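Local structure of probable antibiotics synthesis protein (1V70) at the interface of chains A and B. The protein is of unknown function but belongs to the cupin family, probably binds a metal ion and may take part in antibiotic synthesis. Coordinates in Å, arbitrary orientation; residue numbers count along the deposited sequence, not the author numbering. Chains: chain A/B, probable antibiotics synthesis protein.

The interface of chains A and B. Residues chain A 28, 30, 50-52, 100, 102; chain B 28, 30, 50-52, 100, 102.
Two cupin beta-sheets face each other here about a two-fold axis, each offering side chains of strands 28-35, 50-55 and 95-102, so every contact has a twin with the chains exchanged. Near the axis like meets like: A:Val100 and B:Val100 point tip to tip, their CG1 methyls 3.8 Å apart, and the methyls of A:Ala102 and B:Ala102 also meet. Branched valine fills the middle of the apolar layer, while alanine, short enough to meet its own copy, lets the strands come close.

To the side of this pair, A:Tyr30 reaches toward B:Val52. Its CG lies anti to the backbone N (chi1 -161°), and chi2 of 87° turns the ring so that one face receives B:Val52 CG1. B:Val52 CG1 sits 3.6 Å from the centroid of the A:Tyr30 ring in a CH-pi contact, displaced toward the rim. The nearest ring atom is A:Tyr30 CZ, 3.4 Å from B:Val52 CG1. B:Val52 CG1 is itself anti to the backbone N, which leaves B:Val52 CG2 to touch the thioether SD of A:Met28 at 3.9 Å, where the side chains pass each other at a slant.

CG of A:Met28 is wedged between its own N and C, and the chain then bends at chi3 (93°), carrying A:Met28 CE to 3.6 Å from the backbone O of B:Asp50; a flexible, unbranched chain suits this winding course. No direct polar bond crosses the patch. Instead, A:Tyr30 OH, the phenol hydroxyl, lies 2.7 Å from water 1. Water 1 in turn lies 2.9 Å from the backbone O of B:Val52, giving the phenol a polar link beside its apolar face. The patch thus joins the two subunits mainly by apolar packing, plausibly stabilising a cupin dimer.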
# COMPACT_ATOMS: atom_id res chain seq x y z
N MET A 28 1.22 -6.53 -10.29
CA MET A 28 1.45 -5.27 -9.59
C MET A 28 2.89 -5.01 -9.19
O MET A 28 3.70 -5.93 -9.06
CB MET A 28 0.59 -5.19 -8.31
CG MET A 28 1.17 -5.97 -7.12
SD MET A 28 0.47 -5.56 -5.48
CE MET A 28 -0.84 -6.78 -5.37
N TYR A 30 4.96 -3.16 -6.16
CA TYR A 30 4.78 -2.71 -4.78
C TYR A 30 6.16 -2.16 -4.44
O TYR A 30 7.09 -2.92 -4.16
CB TYR A 30 4.42 -3.91 -3.90
CG TYR A 30 3.77 -3.56 -2.58
CD1 TYR A 30 2.39 -3.39 -2.47
CD2 TYR A 30 4.54 -3.43 -1.43
CE1 TYR A 30 1.79 -3.11 -1.24
CE2 TYR A 30 3.96 -3.15 -0.20
CZ TYR A 30 2.58 -2.99 -0.11
OH TYR A 30 2.02 -2.75 1.13
N ASP A 50 -3.05 1.72 -12.99
CA ASP A 50 -3.47 2.69 -11.99
C ASP A 50 -2.34 2.74 -10.98
O ASP A 50 -1.61 1.76 -10.81
CB ASP A 50 -4.76 2.27 -11.28
CG ASP A 50 -5.98 2.31 -12.18
OD1 ASP A 50 -6.04 3.18 -13.07
OD2 ASP A 50 -6.89 1.48 -11.98
N LYS A 51 -2.17 3.88 -10.32
CA LYS A 51 -1.13 4.01 -9.32
C LYS A 51 -1.66 4.72 -8.08
O LYS A 51 -2.49 5.62 -8.18
CB LYS A 51 0.07 4.78 -9.89
CG LYS A 51 1.20 4.98 -8.89
CD LYS A 51 2.30 5.87 -9.44
CE LYS A 51 3.00 5.22 -10.61
NZ LYS A 51 4.07 6.10 -11.15
N VAL A 52 -1.18 4.30 -6.92
CA VAL A 52 -1.58 4.93 -5.66
C VAL A 52 -0.33 5.26 -4.85
O VAL A 52 0.54 4.41 -4.66
CB VAL A 52 -2.49 4.03 -4.80
CG1 VAL A 52 -2.82 4.73 -3.48
CG2 VAL A 52 -3.76 3.69 -5.55
N VAL A 100 2.02 1.78 -5.22
CA VAL A 100 1.51 0.58 -5.86
C VAL A 100 1.03 0.90 -7.26
O VAL A 100 0.28 1.86 -7.47
CB VAL A 100 0.33 -0.02 -5.06
CG1 VAL A 100 -0.15 -1.30 -5.74
CG2 VAL A 100 0.76 -0.31 -3.63
N ALA A 102 -0.65 -1.01 -10.74
CA ALA A 102 -1.29 -2.23 -11.22
C ALA A 102 -2.11 -2.02 -12.49
O ALA A 102 -2.89 -1.08 -12.58
CB ALA A 102 -2.18 -2.82 -10.13
N MET B 28 -7.42 -2.69 -9.36
CA MET B 28 -7.00 -2.98 -7.99
C MET B 28 -7.97 -2.54 -6.92
O MET B 28 -8.81 -1.66 -7.12
CB MET B 28 -5.65 -2.32 -7.69
CG MET B 28 -5.74 -0.82 -7.36
SD MET B 28 -4.27 -0.09 -6.56
CE MET B 28 -3.38 0.51 -7.99
N TYR B 30 -7.87 -1.16 -3.05
CA TYR B 30 -6.96 -0.52 -2.10
C TYR B 30 -7.83 -0.33 -0.88
O TYR B 30 -8.66 0.58 -0.83
CB TYR B 30 -6.50 0.82 -2.67
CG TYR B 30 -5.24 1.39 -2.05
CD1 TYR B 30 -3.97 1.04 -2.54
CD2 TYR B 30 -5.31 2.29 -1.00
CE1 TYR B 30 -2.81 1.60 -1.99
CE2 TYR B 30 -4.16 2.84 -0.44
CZ TYR B 30 -2.92 2.50 -0.95
OH TYR B 30 -1.79 3.09 -0.41
N ASP B 50 -3.24 -11.07 -6.93
CA ASP B 50 -2.19 -11.10 -5.92
C ASP B 50 -2.66 -10.16 -4.83
O ASP B 50 -3.41 -9.22 -5.09
CB ASP B 50 -0.85 -10.60 -6.47
CG ASP B 50 -0.24 -11.54 -7.49
OD1 ASP B 50 -0.42 -12.77 -7.37
OD2 ASP B 50 0.45 -11.05 -8.41
N LYS B 51 -2.22 -10.41 -3.60
CA LYS B 51 -2.60 -9.55 -2.49
C LYS B 51 -1.40 -9.26 -1.60
O LYS B 51 -0.54 -10.12 -1.41
CB LYS B 51 -3.72 -10.20 -1.66
CG LYS B 51 -4.15 -9.37 -0.46
CD LYS B 51 -5.15 -10.11 0.41
CE LYS B 51 -6.45 -10.35 -0.32
NZ LYS B 51 -7.42 -11.08 0.54
N VAL B 52 -1.34 -8.05 -1.07
CA VAL B 52 -0.26 -7.67 -0.17
C VAL B 52 -0.86 -7.03 1.08
O VAL B 52 -1.70 -6.13 0.99
CB VAL B 52 0.72 -6.65 -0.80
CG1 VAL B 52 1.79 -6.26 0.22
CG2 VAL B 52 1.37 -7.25 -2.04
N VAL B 100 -3.81 -4.44 -0.45
CA VAL B 100 -3.96 -4.21 -1.88
C VAL B 100 -4.15 -5.53 -2.61
O VAL B 100 -3.40 -6.49 -2.39
CB VAL B 100 -2.71 -3.51 -2.47
CG1 VAL B 100 -2.91 -3.25 -3.96
CG2 VAL B 100 -2.45 -2.20 -1.73
N ALA B 102 -4.81 -7.11 -6.56
CA ALA B 102 -4.78 -6.78 -7.99
C ALA B 102 -4.64 -8.01 -8.88
O ALA B 102 -3.81 -8.88 -8.63
CB ALA B 102 -3.63 -5.81 -8.27
O HOH W 1 -0.61 -3.49 1.18
O HOH W 2 0.30 3.03 -2.16